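Long-range contacts in UBX domain-containing protein 7 (PDB 5X3P), which links a subset of neddylated cullin-RING ubiquitin ligases to the segregase VCP/p97, which it engages through the UBX domain that makes up this chain: residues A[46-51]-A[75-80]; A[21-26]-A[64-69]. The protein carries 1 engineered substitution. All coordinates share one frame; numbering follows the deposited sequence.

Contact 1 of 2, residues A[46-51]-A[75-80]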
ATOM      1  N   PHE A  46      -1.164 -12.107  -0.593  1.00 21.29           N
ATOM      2  CA  PHE A  46      -0.213 -11.066  -0.158  1.00 18.60           C
ATOM      3  C   PHE A  46      -0.892  -9.946   0.622  1.00 20.64           C
ATOM      4  O   PHE A  46      -2.081  -9.675   0.428  1.00 22.12           O
ATOM      5  CB  PHE A  46       0.531 -10.471  -1.357  1.00 19.88           C
ATOM      6  CG  PHE A  46       1.355 -11.476  -2.109  1.00 19.77           C
ATOM      7  CD1 PHE A  46       0.792 -12.219  -3.144  1.00 15.74           C
ATOM      8  CD2 PHE A  46       2.679 -11.704  -1.763  1.00 16.87           C
ATOM      9  CE1 PHE A  46       1.548 -13.175  -3.830  1.00 22.44           C
ATOM     10  CE2 PHE A  46       3.443 -12.663  -2.431  1.00 21.34           C
ATOM     11  CZ  PHE A  46       2.884 -13.398  -3.471  1.00 24.18           C
ATOM     12  N   GLU A  47      -0.140  -9.299   1.512  1.00 15.61           N
ATOM     13  CA  GLU A  47      -0.670  -8.179   2.293  1.00 15.39           C
ATOM     14  C   GLU A  47       0.347  -7.047   2.214  1.00 15.03           C
ATOM     15  O   GLU A  47       1.495  -7.262   1.779  1.00 15.06           O
ATOM     16  CB  GLU A  47      -0.892  -8.581   3.744  1.00 15.96           C
ATOM     17  CG  GLU A  47       0.367  -9.094   4.473  1.00 16.47           C
ATOM     18  CD  GLU A  47       0.063  -9.489   5.901  1.00 20.69           C
ATOM     19  OE1 GLU A  47      -0.652  -8.723   6.577  1.00 20.52           O
ATOM     20  OE2 GLU A  47       0.511 -10.564   6.346  1.00 24.02           O
ATOM     21  N   LEU A  48      -0.055  -5.846   2.602  1.00 14.72           N
ATOM     22  CA  LEU A  48       0.840  -4.704   2.494  1.00 14.38           C
ATOM     23  C   LEU A  48       1.206  -4.263   3.910  1.00 14.67           C
ATOM     24  O   LEU A  48       0.360  -4.269   4.804  1.00 15.46           O
ATOM     25  CB  LEU A  48       0.168  -3.565   1.714  1.00 16.43           C
ATOM     26  CG  LEU A  48      -0.457  -4.041   0.398  1.00 19.45           C
ATOM     27  CD1 LEU A  48      -1.327  -2.957  -0.226  1.00 21.93           C
ATOM     28  CD2 LEU A  48       0.629  -4.470  -0.567  1.00 15.82           C
ATOM     29  N   LEU A  49       2.471  -3.915   4.115  1.00 15.24           N
ATOM     30  CA  LEU A  49       2.942  -3.407   5.403  1.00 18.07           C
ATOM     31  C   LEU A  49       3.732  -2.150   5.131  1.00 15.36           C
ATOM     32  O   LEU A  49       4.576  -2.154   4.248  1.00 16.06           O
ATOM     33  CB  LEU A  49       3.850  -4.422   6.096  1.00 18.75           C
ATOM     34  CG  LEU A  49       3.163  -5.501   6.931  1.00 30.49           C
ATOM     35  CD1 LEU A  49       2.702  -6.647   6.051  1.00 36.88           C
ATOM     36  CD2 LEU A  49       4.076  -6.008   8.051  1.00 29.16           C
ATOM     37  N   THR A  50       3.468  -1.070   5.866  1.00 15.22           N
ATOM     38  CA  THR A  50       4.281   0.136   5.697  1.00 23.05           C
ATOM     39  C   THR A  50       5.484   0.030   6.604  1.00 21.88           C
ATOM     40  O   THR A  50       5.400  -0.588   7.665  1.00 19.14           O
ATOM     41  CB  THR A  50       3.510   1.440   6.015  1.00 21.61           C
ATOM     42  OG1 THR A  50       3.036   1.394   7.371  1.00 15.12           O
ATOM     43  CG2 THR A  50       2.347   1.627   5.039  1.00 19.25           C
ATOM     44  N   ASN A  51       6.596   0.645   6.210  1.00 28.73           N
ATOM     45  CA  ASN A  51       7.818   0.545   7.016  1.00 31.39           C
ATOM     46  C   ASN A  51       7.803   1.387   8.300  1.00 27.35           C
ATOM     47  O   ASN A  51       7.915   0.860   9.408  1.00 24.02           O
ATOM     48  CB  ASN A  51       9.062   0.898   6.196  1.00 29.72           C
ATOM     49  CG  ASN A  51      10.352   0.520   6.919  1.00 29.28           C
ATOM     50  OD1 ASN A  51      10.404  -0.486   7.626  1.00 28.97           O
ATOM     51  ND2 ASN A  51      11.383   1.341   6.766  1.00 34.16           N
ATOM     52  N   GLU A  75       5.569   7.053   1.917  1.00 12.28           N
ATOM     53  CA  GLU A  75       5.553   5.750   2.579  1.00 12.54           C
ATOM     54  C   GLU A  75       6.321   4.735   1.785  1.00 14.22           C
ATOM     55  O   GLU A  75       6.349   4.789   0.550  1.00 14.89           O
ATOM     56  CB  GLU A  75       4.115   5.240   2.719  1.00 12.33           C
ATOM     57  CG  GLU A  75       3.236   6.099   3.584  1.00 15.16           C
ATOM     58  CD  GLU A  75       3.454   5.814   5.062  1.00 22.79           C
ATOM     59  OE1 GLU A  75       4.201   4.864   5.387  1.00 21.85           O
ATOM     60  OE2 GLU A  75       2.857   6.508   5.924  1.00 14.18           O
ATOM     61  N   THR A  76       6.924   3.788   2.496  1.00 12.82           N
ATOM     62  CA  THR A  76       7.504   2.618   1.866  1.00 12.86           C
ATOM     63  C   THR A  76       6.601   1.430   2.212  1.00 15.54           C
ATOM     64  O   THR A  76       6.338   1.161   3.398  1.00 14.50           O
ATOM     65  CB  THR A  76       8.925   2.361   2.382  1.00 15.12           C
ATOM     66  OG1 THR A  76       9.792   3.423   1.963  1.00 19.70           O
ATOM     67  CG2 THR A  76       9.458   1.042   1.839  1.00 16.11           C
ATOM     68  N   VAL A  77       6.098   0.739   1.187  1.00 12.96           N
ATOM     69  CA  VAL A  77       5.140  -0.338   1.403  1.00 13.19           C
ATOM     70  C   VAL A  77       5.776  -1.656   0.980  1.00 14.09           C
ATOM     71  O   VAL A  77       6.143  -1.825  -0.193  1.00 13.76           O
ATOM     72  CB  VAL A  77       3.845  -0.129   0.592  1.00 12.83           C
ATOM     73  CG1 VAL A  77       2.843  -1.255   0.895  1.00 15.38           C
ATOM     74  CG2 VAL A  77       3.204   1.224   0.913  1.00 12.56           C
ATOM     75  N   PHE A  78       5.906  -2.581   1.930  1.00 14.34           N
ATOM     76  CA  PHE A  78       6.386  -3.926   1.623  1.00 15.75           C
ATOM     77  C   PHE A  78       5.233  -4.839   1.244  1.00 22.42           C
ATOM     78  O   PHE A  78       4.237  -4.920   1.956  1.00 18.35           O
ATOM     79  CB  PHE A  78       7.126  -4.499   2.821  1.00 17.76           C
ATOM     80  CG  PHE A  78       8.363  -3.743   3.158  1.00 22.89           C
ATOM     81  CD1 PHE A  78       9.545  -4.000   2.476  1.00 22.39           C
ATOM     82  CD2 PHE A  78       8.351  -2.746   4.130  1.00 26.16           C
ATOM     83  CE1 PHE A  78      10.703  -3.286   2.766  1.00 24.68           C
ATOM     84  CE2 PHE A  78       9.510  -2.024   4.423  1.00 26.73           C
ATOM     85  CZ  PHE A  78      10.681  -2.293   3.744  1.00 24.19           C
ATOM     86  N   VAL A  79       5.373  -5.523   0.119  1.00 21.22           N
ATOM     87  CA  VAL A  79       4.417  -6.547  -0.264  1.00 22.10           C
ATOM     88  C   VAL A  79       4.925  -7.874   0.304  1.00 22.13           C
ATOM     89  O   VAL A  79       5.999  -8.343  -0.069  1.00 23.56           O
ATOM     90  CB  VAL A  79       4.262  -6.609  -1.800  1.00 17.89           C
ATOM     91  CG1 VAL A  79       3.217  -7.632  -2.204  1.00 17.13           C
ATOM     92  CG2 VAL A  79       3.894  -5.244  -2.340  1.00 15.26           C
ATOM     93  N   GLN A  80       4.164  -8.460   1.231  1.00 15.61           N
ATOM     94  CA  GLN A  80       4.573  -9.690   1.916  1.00 19.09           C
ATOM     95  C   GLN A  80       3.591 -10.795   1.618  1.00 20.63           C
ATOM     96  O   GLN A  80       2.406 -10.536   1.426  1.00 17.94           O
ATOM     97  CB  GLN A  80       4.573  -9.491   3.427  1.00 23.54           C
ATOM     98  CG  GLN A  80       5.724  -8.701   3.968  1.00 34.83           C
ATOM     99  CD  GLN A  80       5.673  -8.606   5.475  1.00 41.60           C
ATOM    100  OE1 GLN A  80       4.919  -9.330   6.135  1.00 41.24           O
ATOM    101  NE2 GLN A  80       6.473  -7.708   6.030  1.00 48.83           N
TER
HETATM  102  O   HOH W   1       6.704   3.847   5.244  1.00 16.57           O
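Glu47 and Gln80 form a hydrogen-bonded antiparallel pair, Glu47 N 2.8 Å from Gln80 O and Gln80 N giving a nearly straight bond (175° at the hydrogen) to Glu47 O. Leu49 and Phe78 repeat the pattern, Phe78 N lying 2.7 Å from Leu49 O. The series ends with Asn51 N, which donates to Thr76 O at 2.9 Å and more weakly to a water. That water also accepts from Thr76 N and probably donates to Glu75 OE1, while Glu75 OE2 is taken up by a salt bridge to Arg55 and by Cys72 N; Thr50 OG1 bonds Pro53 O and Arg55. On the face of Glu47, the methyls of Leu49 lie against the amide of Gln80, CD1 3.5 Å from OE1. Just past the strand end, Asn51 CB meets the edge of the Phe78 ring at CE2 (3.4 Å). The opposite face carries Leu48, Thr50, Val77 and Val79: Leu48 CB touches Val77 CG1 at 3.6 Å, and its CD2 runs beside Val79 CG2. Leu48 packs on Leu32, Val33 and Val36 of helix 29-38, and Val79 on Val36, while strands 6-12 and 55-56 flank the pair in the beta-grasp sheet of the UBX domain.

Contact 2 of 2, residues A[21-26]-A[64-69]; sequences ITLPEQ and ITMQEA. Engineered in segment 64-69: Met66 (natural residue Leu).
In Met66, an engineered selenomethionine where the natural protein has leucine, chi1 (-42°) sets CG anti to the carbonyl carbon, a bend at chi2 (-77°) places SE, and the extended chi3 (164°) then carries the terminal methyl CE to Leu23. Leu23 has CG likewise anti to the carbonyl carbon, and its CD1 meets Met66 CE at 3.4 Å, tighter than a usual van der Waals contact, the two side chains meeting at a slant. Closer to the backbone, Met66 CB lies 3.3 Å from Glu25 O. The same carbonyl accepts a hydrogen bond from Gln67 N at 3.1 Å, with the donor tilted modestly from the carbonyl plane. The side chain of Glu25, extended beyond CG, crosses that of Gln67 at a slant, Glu25 CG 3.9 Å from Gln67 CB. Thr65 is the N-cap of helix 66-69. Its OG1 accepts from Glu68 N at 2.9 Å, and Glu68 OE1 in turn receives Thr65 N at 2.8 Å, completing a capping box. The other branch, CG2, rests 3.3 Å from Gln26 O. An alanine at Thr65 would probably leave Glu68 N without its capping acceptor and open a gap beside Gln26 O. The contact thus joins the end of strand 18-24 and the turn after it to the start of helix 66-69. Strand 6-12 lies alongside strand 18-24, bonded through Ala7 to Leu23, and helix 29-38 packs against both segments, Leu32 touching Leu23 and Leu29 touching Met66.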
ATOM      1  N   ILE A  21       4.865   4.965  -7.105  1.00 11.64           N
ATOM      2  CA  ILE A  21       3.607   5.502  -7.612  1.00 12.33           C
ATOM      3  C   ILE A  21       3.137   6.610  -6.688  1.00 14.00           C
ATOM      4  O   ILE A  21       3.555   6.658  -5.530  1.00 13.54           O
ATOM      5  CB  ILE A  21       2.511   4.425  -7.679  1.00 14.55           C
ATOM      6  CG1 ILE A  21       2.134   3.945  -6.266  1.00 20.95           C
ATOM      7  CG2 ILE A  21       2.940   3.272  -8.574  1.00 18.92           C
ATOM      8  CD1 ILE A  21       0.949   2.964  -6.224  1.00 23.81           C
ATOM      9  N   THR A  22       2.264   7.495  -7.182  1.00 10.63           N
ATOM     10  CA  THR A  22       1.660   8.504  -6.318  1.00 13.70           C
ATOM     11  C   THR A  22       0.146   8.376  -6.356  1.00 10.63           C
ATOM     12  O   THR A  22      -0.435   8.314  -7.433  1.00 13.12           O
ATOM     13  CB  THR A  22       2.036   9.921  -6.786  1.00 18.82           C
ATOM     14  OG1 THR A  22       3.427  10.131  -6.552  1.00 17.36           O
ATOM     15  CG2 THR A  22       1.227  10.992  -6.041  1.00 19.16           C
ATOM     16  N   LEU A  23      -0.499   8.352  -5.195  1.00 11.42           N
ATOM     17  CA  LEU A  23      -1.961   8.368  -5.151  1.00 14.74           C
ATOM     18  C   LEU A  23      -2.449   9.607  -4.409  1.00 18.64           C
ATOM     19  O   LEU A  23      -1.835  10.020  -3.423  1.00 19.50           O
ATOM     20  CB  LEU A  23      -2.510   7.091  -4.496  1.00 14.20           C
ATOM     21  CG  LEU A  23      -2.236   5.800  -5.281  1.00 18.70           C
ATOM     22  CD1 LEU A  23      -2.590   4.554  -4.478  1.00 21.94           C
ATOM     23  CD2 LEU A  23      -3.008   5.779  -6.597  1.00 18.80           C
ATOM     24  N   PRO A  24      -3.562  10.207  -4.871  1.00 15.10           N
ATOM     25  CA  PRO A  24      -4.123  11.349  -4.133  1.00 16.21           C
ATOM     26  C   PRO A  24      -4.468  10.902  -2.712  1.00 15.52           C
ATOM     27  O   PRO A  24      -4.792   9.718  -2.517  1.00 14.85           O
ATOM     28  CB  PRO A  24      -5.413  11.678  -4.909  1.00 21.54           C
ATOM     29  CG  PRO A  24      -5.199  11.086  -6.289  1.00 25.56           C
ATOM     30  CD  PRO A  24      -4.353   9.857  -6.068  1.00 23.01           C
ATOM     31  N   GLU A  25      -4.394  11.808  -1.742  1.00 17.31           N
ATOM     32  CA  GLU A  25      -4.616  11.448  -0.342  1.00 21.47           C
ATOM     33  C   GLU A  25      -6.024  10.911  -0.136  1.00 24.18           C
ATOM     34  O   GLU A  25      -6.262  10.122   0.789  1.00 18.36           O
ATOM     35  CB  GLU A  25      -4.412  12.668   0.557  1.00 24.05           C
ATOM     36  CG  GLU A  25      -3.691  12.364   1.843  1.00 30.18           C
ATOM     37  CD  GLU A  25      -3.565  13.579   2.750  1.00 35.09           C
ATOM     38  OE1 GLU A  25      -4.456  14.464   2.717  1.00 28.13           O
ATOM     39  OE2 GLU A  25      -2.563  13.641   3.496  1.00 42.14           O
ATOM     40  N   GLN A  26      -6.954  11.342  -0.995  1.00 21.47           N
ATOM     41  CA  GLN A  26      -8.353  10.910  -0.903  1.00 23.88           C
ATOM     42  C   GLN A  26      -8.609   9.583  -1.625  1.00 24.54           C
ATOM     43  O   GLN A  26      -9.721   9.060  -1.602  1.00 22.71           O
ATOM     44  CB  GLN A  26      -9.298  11.995  -1.433  1.00 25.18           C
ATOM     45  CG  GLN A  26      -9.279  13.286  -0.602  1.00 25.70           C
ATOM     46  CD  GLN A  26      -9.527  13.036   0.876  1.00 30.86           C
ATOM     47  OE1 GLN A  26      -8.760  13.479   1.734  1.00 33.69           O
ATOM     48  NE2 GLN A  26     -10.605  12.333   1.181  1.00 36.90           N
ATOM     49  N   ILE A  64     -11.495   2.718   3.178  1.00 23.00           N
ATOM     50  CA  ILE A  64     -11.091   4.016   3.732  1.00 24.40           C
ATOM     51  C   ILE A  64      -9.990   4.646   2.875  1.00 25.53           C
ATOM     52  O   ILE A  64      -9.312   3.959   2.119  1.00 18.57           O
ATOM     53  CB  ILE A  64     -10.638   3.936   5.206  1.00 23.10           C
ATOM     54  CG1 ILE A  64      -9.250   3.291   5.335  1.00 18.84           C
ATOM     55  CG2 ILE A  64     -11.683   3.189   6.038  1.00 32.79           C
ATOM     56  CD1 ILE A  64      -8.761   3.203   6.771  1.00 19.70           C
ATOM     57  N   THR A  65      -9.810   5.956   3.008  1.00 24.57           N
ATOM     58  CA  THR A  65      -8.862   6.677   2.175  1.00 18.33           C
ATOM     59  C   THR A  65      -7.497   6.632   2.811  1.00 13.21           C
ATOM     60  O   THR A  65      -7.380   6.298   3.988  1.00 17.09           O
ATOM     61  CB  THR A  65      -9.247   8.154   2.041  1.00 19.16           C
ATOM     62  OG1 THR A  65      -9.164   8.764   3.330  1.00 12.95           O
ATOM     63  CG2 THR A  65     -10.660   8.312   1.474  1.00 24.66           C
HETATM   64  N   MSE A  66      -6.475   7.003   2.037  1.00 16.59           N
HETATM   65  CA  MSE A  66      -5.106   7.093   2.538  1.00 18.13           C
HETATM   66  C   MSE A  66      -5.045   8.009   3.753  1.00 17.04           C
HETATM   67  O   MSE A  66      -4.339   7.729   4.734  1.00 15.02           O
HETATM   68  CB  MSE A  66      -4.184   7.670   1.456  1.00 18.70           C
HETATM   69  CG  MSE A  66      -4.430   7.129   0.078  1.00 22.87           C
HETATM   70 SE   MSE A  66      -3.667   5.342  -0.126  0.96 45.91          SE
HETATM   71  CE  MSE A  66      -4.642   4.878  -1.734  1.00 60.52           C
ATOM     72  N   GLN A  67      -5.770   9.126   3.675  1.00 14.22           N
ATOM     73  CA  GLN A  67      -5.818  10.082   4.782  1.00 13.75           C
ATOM     74  C   GLN A  67      -6.509   9.467   5.995  1.00 16.33           C
ATOM     75  O   GLN A  67      -6.031   9.616   7.127  1.00 18.39           O
ATOM     76  CB  GLN A  67      -6.527  11.387   4.369  1.00 18.01           C
ATOM     77  CG  GLN A  67      -6.660  12.414   5.496  1.00 25.14           C
ATOM     78  CD  GLN A  67      -7.406  13.692   5.079  1.00 34.72           C
ATOM     79  OE1 GLN A  67      -7.382  14.090   3.919  1.00 42.94           O
ATOM     80  NE2 GLN A  67      -8.070  14.330   6.035  1.00 34.77           N
ATOM     81  N   GLU A  68      -7.631   8.776   5.770  1.00 14.38           N
ATOM     82  CA  GLU A  68      -8.321   8.103   6.879  1.00 17.89           C
ATOM     83  C   GLU A  68      -7.449   6.992   7.484  1.00 21.01           C
ATOM     84  O   GLU A  68      -7.497   6.732   8.688  1.00 24.98           O
ATOM     85  CB  GLU A  68      -9.679   7.554   6.421  1.00 20.10           C
ATOM     86  CG  GLU A  68     -10.788   8.614   6.356  1.00 20.65           C
ATOM     87  CD  GLU A  68     -11.894   8.211   5.413  1.00 20.69           C
ATOM     88  OE1 GLU A  68     -11.690   7.225   4.676  1.00 18.59           O
ATOM     89  OE2 GLU A  68     -12.960   8.873   5.395  1.00 23.68           O
ATOM     90  N   ALA A  69      -6.642   6.351   6.644  1.00 19.96           N
ATOM     91  CA  ALA A  69      -5.729   5.293   7.105  1.00 16.82           C
ATOM     92  C   ALA A  69      -4.567   5.874   7.913  1.00 22.59           C
ATOM     93  O   ALA A  69      -3.854   5.149   8.617  1.00 25.56           O
ATOM     94  CB  ALA A  69      -5.218   4.487   5.926  1.00 13.45           C
TER

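Both contacts belong to the single UBX domain, their centres 15 Å apart on opposite sides of the centre of the chain and their nearest atoms about 7 Å from each other. Along the sequence their segments alternate: 21-26, 46-51, 64-69, then 75-80, with helix 66-69 followed, after a short connection, by strand 74-81. Contact 1 joins two neighbouring strands within the mixed sheet, whereas contact 2 ties the end of the edge strand 18-24 to the short helix. Helix 29-38 is shared, since side chains of both contacts pack on it. Because the segments interleave, neither contact forms a separate unit; both belong to one ubiquitin-like fold, the domain that mediates binding to p97.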